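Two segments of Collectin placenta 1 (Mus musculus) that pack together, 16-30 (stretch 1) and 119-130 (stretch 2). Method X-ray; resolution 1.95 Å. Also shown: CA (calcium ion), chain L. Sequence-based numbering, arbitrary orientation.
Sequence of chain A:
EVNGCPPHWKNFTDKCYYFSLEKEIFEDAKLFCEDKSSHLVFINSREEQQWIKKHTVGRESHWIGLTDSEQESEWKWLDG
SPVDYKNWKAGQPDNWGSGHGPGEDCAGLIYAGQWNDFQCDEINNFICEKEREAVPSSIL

Stretch 1 16-30: CYYFSLEKEIFEDAK
Stretch 2 (119-130) QCDEINNFICEK

How does the start of stretch 2 meet the helix of stretch 1? Q119 to E122 form a type I turn, closed by E122 N to Q119 O at 3.1 Å. C120 (phi/psi -64/-8, chi1 m) turns its carbonyl to the helix start, where F26 N donates to C120 O at 3.1 Å; water 2 joins C120 O (2.7 Å) to E27 N (2.8 Å). I25 is the N-cap residue, and its CA lies 3.4 Å from E122 O.

What holds the middle together? I123 (chi1 m, chi2 t) packs its CG2 3.6 Å from K23 CB. N124 and E24 then form a single antiparallel bridge, with E24 N to N124 O at 2.9 Å and N124 N to E24 O at 3.1 Å. N125 (chi1 m) uses both ends of its amide: ND2 donates to S20 O at 2.7 Å, and OD1 accepts from K23 NZ at 2.9 Å.

Why is F126 so deeply engaged? With chi1 p and chi2 88°, its ring lies between S20 and A29: S20 CB sits over one face, 3.5 Å from the F126 ring centroid, and A29 CB packs off-centre on the opposite face, 3.8 Å from F126 CD2. The backbone is tied as well, F126 N donating to S20 OG at 2.8 Å and S20 N to F126 O at 3.0 Å.

How do the strands run from there? They are antiparallel at 164°, pairing F19 with I127, Y18 with C128, Y17 with E129 and C16 with K130. Y18 N to C128 O and C128 N to Y18 O are both 3.0 Å; C16 N to K130 O is 2.8 Å, K130 N to C16 O 3.0 Å. I127 (m, t) shares a face with F19, Y17 and E129, its CG1 3.9 Å from F19 CD2. Extended E129 (t, t) binds calcium through OE1 (2.7 Å) and OE2 (2.5 Å).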

# COMPACT_ATOMS: atom_id res chain seq x y z
N CYS A 16 2.62 -7.31 -12.54
CA CYS A 16 1.34 -7.96 -12.25
C CYS A 16 0.91 -7.55 -10.86
O CYS A 16 1.71 -7.54 -9.92
CB CYS A 16 1.48 -9.48 -12.30
SG CYS A 16 1.95 -10.11 -13.93
N TYR A 17 -0.37 -7.22 -10.72
CA TYR A 17 -0.91 -6.78 -9.45
C TYR A 17 -2.09 -7.61 -9.01
O TYR A 17 -2.87 -8.08 -9.84
CB TYR A 17 -1.36 -5.32 -9.54
CG TYR A 17 -0.29 -4.37 -10.03
CD1 TYR A 17 0.10 -4.35 -11.36
CD2 TYR A 17 0.33 -3.47 -9.15
CE1 TYR A 17 1.08 -3.48 -11.82
CE2 TYR A 17 1.31 -2.59 -9.59
CZ TYR A 17 1.68 -2.60 -10.93
OH TYR A 17 2.63 -1.72 -11.38
N TYR A 18 -2.21 -7.76 -7.70
CA TYR A 18 -3.30 -8.51 -7.10
C TYR A 18 -4.06 -7.57 -6.16
O TYR A 18 -3.50 -7.10 -5.16
CB TYR A 18 -2.76 -9.71 -6.33
CG TYR A 18 -3.84 -10.48 -5.59
CD1 TYR A 18 -4.85 -11.14 -6.29
CD2 TYR A 18 -3.87 -10.52 -4.20
CE1 TYR A 18 -5.86 -11.82 -5.62
CE2 TYR A 18 -4.88 -11.21 -3.51
CZ TYR A 18 -5.87 -11.85 -4.24
OH TYR A 18 -6.88 -12.53 -3.58
N PHE A 19 -5.31 -7.29 -6.49
CA PHE A 19 -6.14 -6.43 -5.65
C PHE A 19 -6.97 -7.38 -4.78
O PHE A 19 -7.97 -7.95 -5.22
CB PHE A 19 -7.01 -5.55 -6.54
CG PHE A 19 -6.21 -4.63 -7.42
CD1 PHE A 19 -5.78 -5.05 -8.68
CD2 PHE A 19 -5.87 -3.36 -6.98
CE1 PHE A 19 -5.01 -4.22 -9.48
CE2 PHE A 19 -5.10 -2.52 -7.78
CZ PHE A 19 -4.66 -2.95 -9.04
N SER A 20 -6.50 -7.56 -3.55
CA SER A 20 -7.09 -8.48 -2.60
C SER A 20 -8.57 -8.40 -2.26
O SER A 20 -9.19 -7.34 -2.30
CB SER A 20 -6.32 -8.43 -1.28
OG SER A 20 -6.86 -7.43 -0.44
N LEU A 21 -9.12 -9.56 -1.95
CA LEU A 21 -10.49 -9.68 -1.50
C LEU A 21 -10.30 -9.98 -0.02
O LEU A 21 -11.22 -9.89 0.78
CB LEU A 21 -11.19 -10.85 -2.19
CG LEU A 21 -11.47 -10.65 -3.67
CD1 LEU A 21 -12.31 -11.81 -4.19
CD2 LEU A 21 -12.21 -9.33 -3.88
N GLU A 22 -9.05 -10.32 0.33
CA GLU A 22 -8.69 -10.62 1.70
C GLU A 22 -8.50 -9.30 2.45
O GLU A 22 -8.04 -8.32 1.88
CB GLU A 22 -7.38 -11.42 1.77
CG GLU A 22 -7.45 -12.85 1.21
CD GLU A 22 -7.24 -12.93 -0.29
OE1 GLU A 22 -7.20 -11.87 -0.95
OE2 GLU A 22 -7.12 -14.06 -0.82
N LYS A 23 -8.87 -9.29 3.73
CA LYS A 23 -8.73 -8.11 4.59
C LYS A 23 -7.82 -8.54 5.74
O LYS A 23 -8.12 -9.51 6.44
CB LYS A 23 -10.09 -7.67 5.14
CG LYS A 23 -11.14 -7.35 4.07
CD LYS A 23 -12.38 -6.71 4.70
CE LYS A 23 -13.55 -6.62 3.73
NZ LYS A 23 -13.23 -5.85 2.49
N GLU A 24 -6.71 -7.82 5.95
CA GLU A 24 -5.76 -8.18 7.01
C GLU A 24 -5.01 -6.98 7.60
O GLU A 24 -5.01 -5.89 7.03
CB GLU A 24 -4.73 -9.16 6.45
CG GLU A 24 -5.29 -10.34 5.68
CD GLU A 24 -5.86 -11.42 6.57
OE1 GLU A 24 -5.14 -11.90 7.47
OE2 GLU A 24 -7.04 -11.79 6.38
N ILE A 25 -4.36 -7.19 8.75
CA ILE A 25 -3.57 -6.11 9.35
C ILE A 25 -2.35 -5.99 8.45
O ILE A 25 -2.08 -6.90 7.66
CB ILE A 25 -3.12 -6.44 10.79
CG1 ILE A 25 -2.26 -7.70 10.81
CG2 ILE A 25 -4.33 -6.61 11.68
CD1 ILE A 25 -1.74 -8.05 12.21
N PHE A 26 -1.59 -4.90 8.59
CA PHE A 26 -0.42 -4.69 7.73
C PHE A 26 0.56 -5.84 7.63
O PHE A 26 0.89 -6.27 6.53
CB PHE A 26 0.35 -3.45 8.15
CG PHE A 26 1.44 -3.05 7.18
CD1 PHE A 26 1.11 -2.35 6.01
CD2 PHE A 26 2.77 -3.37 7.42
CE1 PHE A 26 2.10 -1.97 5.10
CE2 PHE A 26 3.77 -2.99 6.51
CZ PHE A 26 3.43 -2.29 5.35
N GLU A 27 1.05 -6.33 8.77
CA GLU A 27 2.03 -7.41 8.76
C GLU A 27 1.53 -8.70 8.13
O GLU A 27 2.30 -9.45 7.54
CB GLU A 27 2.55 -7.70 10.18
CG GLU A 27 1.50 -8.16 11.18
CD GLU A 27 2.12 -8.82 12.41
OE1 GLU A 27 2.95 -8.17 13.08
OE2 GLU A 27 1.77 -9.98 12.70
N ASP A 28 0.23 -8.95 8.27
CA ASP A 28 -0.35 -10.14 7.68
C ASP A 28 -0.47 -9.96 6.16
O ASP A 28 -0.32 -10.91 5.39
CB ASP A 28 -1.72 -10.43 8.30
CG ASP A 28 -1.62 -11.04 9.71
OD1 ASP A 28 -2.66 -11.16 10.39
OD2 ASP A 28 -0.50 -11.40 10.14
N ALA A 29 -0.73 -8.72 5.74
CA ALA A 29 -0.84 -8.41 4.31
C ALA A 29 0.54 -8.58 3.66
O ALA A 29 0.68 -9.14 2.57
CB ALA A 29 -1.32 -6.97 4.14
N LYS A 30 1.56 -8.09 4.36
CA LYS A 30 2.94 -8.17 3.90
C LYS A 30 3.33 -9.63 3.72
O LYS A 30 3.99 -10.00 2.76
CB LYS A 30 3.84 -7.51 4.95
CG LYS A 30 5.33 -7.67 4.71
CD LYS A 30 6.12 -6.75 5.64
CE LYS A 30 7.62 -6.89 5.43
NZ LYS A 30 8.37 -5.84 6.17
N GLN A 119 -3.05 3.00 11.65
CA GLN A 119 -2.37 2.30 12.72
C GLN A 119 -2.18 0.95 12.04
O GLN A 119 -3.08 0.48 11.35
CB GLN A 119 -3.30 2.18 13.94
CG GLN A 119 -2.58 1.99 15.27
CD GLN A 119 -3.53 2.16 16.45
OE1 GLN A 119 -4.19 3.19 16.58
NE2 GLN A 119 -3.59 1.15 17.31
N CYS A 120 -1.03 0.32 12.20
CA CYS A 120 -0.78 -0.93 11.50
C CYS A 120 -1.67 -2.12 11.86
O CYS A 120 -1.61 -3.15 11.19
CB CYS A 120 0.69 -1.31 11.63
SG CYS A 120 1.82 -0.01 11.03
N ASP A 121 -2.49 -1.98 12.89
CA ASP A 121 -3.38 -3.08 13.29
C ASP A 121 -4.76 -2.96 12.68
O ASP A 121 -5.66 -3.74 13.01
CB ASP A 121 -3.50 -3.15 14.82
CG ASP A 121 -4.07 -1.88 15.43
OD1 ASP A 121 -5.20 -1.49 15.08
OD2 ASP A 121 -3.37 -1.26 16.27
N GLU A 122 -4.94 -2.00 11.78
CA GLU A 122 -6.22 -1.79 11.11
C GLU A 122 -6.39 -2.87 10.04
O GLU A 122 -5.44 -3.22 9.35
CB GLU A 122 -6.26 -0.41 10.46
CG GLU A 122 -7.59 -0.08 9.81
CD GLU A 122 -8.70 0.08 10.83
OE1 GLU A 122 -8.78 1.16 11.45
OE2 GLU A 122 -9.50 -0.87 11.01
N ILE A 123 -7.60 -3.40 9.92
CA ILE A 123 -7.88 -4.43 8.92
C ILE A 123 -8.27 -3.77 7.60
O ILE A 123 -9.32 -3.14 7.50
CB ILE A 123 -9.04 -5.34 9.38
CG1 ILE A 123 -8.74 -5.89 10.78
CG2 ILE A 123 -9.22 -6.49 8.40
CD1 ILE A 123 -9.98 -6.31 11.55
N ASN A 124 -7.41 -3.91 6.59
CA ASN A 124 -7.63 -3.33 5.25
C ASN A 124 -7.42 -4.37 4.15
O ASN A 124 -6.86 -5.43 4.39
CB ASN A 124 -6.62 -2.21 4.99
CG ASN A 124 -6.99 -0.91 5.67
OD1 ASN A 124 -6.12 -0.10 5.98
ND2 ASN A 124 -8.28 -0.70 5.87
N ASN A 125 -7.87 -4.05 2.94
CA ASN A 125 -7.62 -4.92 1.80
C ASN A 125 -6.19 -4.52 1.45
O ASN A 125 -5.59 -3.70 2.15
CB ASN A 125 -8.55 -4.61 0.62
CG ASN A 125 -9.92 -5.21 0.79
OD1 ASN A 125 -10.66 -4.85 1.70
ND2 ASN A 125 -10.28 -6.15 -0.08
N PHE A 126 -5.62 -5.09 0.39
CA PHE A 126 -4.26 -4.75 0.04
C PHE A 126 -3.95 -5.01 -1.43
O PHE A 126 -4.77 -5.55 -2.17
CB PHE A 126 -3.28 -5.52 0.94
CG PHE A 126 -3.46 -7.01 0.91
CD1 PHE A 126 -2.79 -7.79 -0.04
CD2 PHE A 126 -4.29 -7.65 1.83
CE1 PHE A 126 -2.95 -9.18 -0.05
CE2 PHE A 126 -4.45 -9.03 1.82
CZ PHE A 126 -3.77 -9.80 0.88
N ILE A 127 -2.75 -4.62 -1.84
CA ILE A 127 -2.34 -4.81 -3.23
C ILE A 127 -0.94 -5.39 -3.30
O ILE A 127 -0.01 -4.84 -2.72
CB ILE A 127 -2.32 -3.47 -3.99
CG1 ILE A 127 -3.66 -2.75 -3.85
CG2 ILE A 127 -2.00 -3.72 -5.47
CD1 ILE A 127 -3.63 -1.33 -4.36
N CYS A 128 -0.78 -6.50 -4.02
CA CYS A 128 0.52 -7.12 -4.19
C CYS A 128 1.04 -6.78 -5.58
O CYS A 128 0.27 -6.59 -6.52
CB CYS A 128 0.46 -8.65 -4.09
SG CYS A 128 -0.13 -9.37 -2.53
N GLU A 129 2.37 -6.73 -5.71
CA GLU A 129 2.98 -6.42 -6.98
C GLU A 129 4.17 -7.34 -7.25
O GLU A 129 4.93 -7.69 -6.34
CB GLU A 129 3.45 -4.95 -6.99
CG GLU A 129 4.28 -4.58 -8.21
CD GLU A 129 4.74 -3.13 -8.22
OE1 GLU A 129 4.82 -2.50 -7.14
OE2 GLU A 129 5.05 -2.63 -9.31
N LYS A 130 4.33 -7.74 -8.50
CA LYS A 130 5.45 -8.59 -8.87
C LYS A 130 5.71 -8.53 -10.36
O LYS A 130 4.94 -7.95 -11.12
CB LYS A 130 5.22 -10.04 -8.43
CG LYS A 130 4.13 -10.80 -9.17
CD LYS A 130 4.09 -12.23 -8.63
CE LYS A 130 3.08 -13.11 -9.36
NZ LYS A 130 3.09 -14.51 -8.82
CA CA L . 5.59 -0.32 -8.61
O HOH W 1 -13.20 -6.61 -0.61
O HOH W 2 0.26 -5.16 11.23
O HOH W 3 6.66 -0.43 -10.57
O HOH W 4 7.67 -1.09 -7.76